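Local coordinates for protein transcription elongation factor Spt4 (Methanocaldococcus jannaschii, PDB 3LPE) that pairs with Spt5 to form a zinc-containing heterodimer that stimulates transcription elongation by RNA polymerase, at residues E40-K44 against A45-I49. Sequence-based numbering, arbitrary orientation.
Sequences EIAKK and AGIDI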
# COMPACT_ATOMS: atom_id res chain seq x y z
N GLU B 40 -2.94 8.60 -6.98
CA GLU B 40 -3.96 8.18 -7.92
C GLU B 40 -4.59 6.87 -7.46
O GLU B 40 -5.80 6.69 -7.58
CB GLU B 40 -3.38 8.09 -9.35
CG GLU B 40 -4.42 7.78 -10.44
CD GLU B 40 -3.89 7.90 -11.88
OE1 GLU B 40 -2.75 7.45 -12.16
OE2 GLU B 40 -4.64 8.41 -12.74
N ILE B 41 -3.80 5.96 -6.89
CA ILE B 41 -4.35 4.71 -6.36
C ILE B 41 -5.35 4.96 -5.21
O ILE B 41 -6.41 4.34 -5.16
CB ILE B 41 -3.21 3.74 -5.89
CG1 ILE B 41 -2.30 3.38 -7.07
CG2 ILE B 41 -3.81 2.49 -5.25
CD1 ILE B 41 -1.07 2.54 -6.69
N ALA B 42 -5.01 5.86 -4.28
CA ALA B 42 -5.94 6.19 -3.19
C ALA B 42 -7.27 6.67 -3.77
O ALA B 42 -8.34 6.27 -3.33
CB ALA B 42 -5.34 7.27 -2.27
N LYS B 43 -7.19 7.55 -4.77
CA LYS B 43 -8.41 8.07 -5.40
C LYS B 43 -9.23 6.94 -6.00
O LYS B 43 -10.43 6.88 -5.80
CB LYS B 43 -8.08 9.14 -6.44
CG LYS B 43 -7.70 10.47 -5.80
CD LYS B 43 -7.22 11.49 -6.82
CE LYS B 43 -6.44 12.61 -6.14
NZ LYS B 43 -5.79 13.53 -7.12
N LYS B 44 -8.59 6.01 -6.71
CA LYS B 44 -9.33 4.89 -7.28
C LYS B 44 -9.94 4.03 -6.19
O LYS B 44 -10.97 3.39 -6.39
CB LYS B 44 -8.43 4.03 -8.19
CG LYS B 44 -7.96 4.75 -9.45
CD LYS B 44 -9.09 5.01 -10.42
CE LYS B 44 -8.55 5.56 -11.74
NZ LYS B 44 -9.63 5.79 -12.75
N ALA B 45 -9.28 4.00 -5.02
CA ALA B 45 -9.77 3.19 -3.90
C ALA B 45 -10.80 3.91 -3.04
O ALA B 45 -11.32 3.34 -2.09
CB ALA B 45 -8.60 2.66 -3.04
N GLY B 46 -11.10 5.17 -3.39
CA GLY B 46 -12.00 6.00 -2.61
C GLY B 46 -11.44 6.39 -1.25
O GLY B 46 -12.19 6.58 -0.30
N ILE B 47 -10.12 6.51 -1.16
CA ILE B 47 -9.49 6.85 0.11
C ILE B 47 -9.04 8.31 0.09
O ILE B 47 -8.31 8.71 -0.80
CB ILE B 47 -8.25 5.97 0.35
CG1 ILE B 47 -8.68 4.50 0.52
CG2 ILE B 47 -7.49 6.47 1.55
CD1 ILE B 47 -7.52 3.52 0.52
N ASP B 48 -9.46 9.11 1.07
CA ASP B 48 -9.03 10.50 1.10
C ASP B 48 -8.35 10.90 2.40
O ASP B 48 -8.08 12.09 2.61
CB ASP B 48 -10.20 11.44 0.78
CG ASP B 48 -11.29 11.37 1.82
OD1 ASP B 48 -11.24 10.45 2.66
OD2 ASP B 48 -12.19 12.24 1.80
N ILE B 49 -8.06 9.92 3.26
CA ILE B 49 -7.26 10.20 4.45
C ILE B 49 -6.13 9.19 4.62
O ILE B 49 -6.32 7.98 4.41
CB ILE B 49 -8.13 10.36 5.74
CG1 ILE B 49 -7.25 10.66 6.96
CG2 ILE B 49 -8.99 9.15 6.00
CD1 ILE B 49 -8.05 11.15 8.18
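Ala-42 and Ile-47 meet where the chain doubles back at the end of helix 40-44: the methyl CB of Ala-42 lies 4.1 Å from Ile-47 CB and 3.6 Å from Ile-47 O. Between them a short bond closes the turn, Ile-47 N to Ala-42 O at 2.8 Å and nearly straight (171°), although the donor sits above the carbonyl plane. One residue earlier, Gly-46 N reaches Lys-43 O at 3.0 Å, also from above the plane, while Ala-45 N bonds to Ile-41 O, four residues back, and weakly to Ala-42 O. With Gly-46 at positive phi (68°), this is a Schellman motif, and it turns the chain out of the short helix toward strand 51-53. Ala-45 CB sits against the carbonyl oxygens of Ile-41 and Ala-42, 3.5 Å from Ile-41 O. Ile-47 holds CG1 beside its backbone N (chi1 -65°), which carries CD1 back to 3.8 Å from Ala-45 CB. On strand 23-33, Leu-31 receives Ala-45 and Ile-47, and Val-33 receives Ala-42 and Ile-47. On the Spt5 (NusG-like) chain, Leu-90 packs against Ala-45 and Lys-44, whose chain bends at chi2 and whose NZ forms a long, weak ion pair with Glu-87 of that chain.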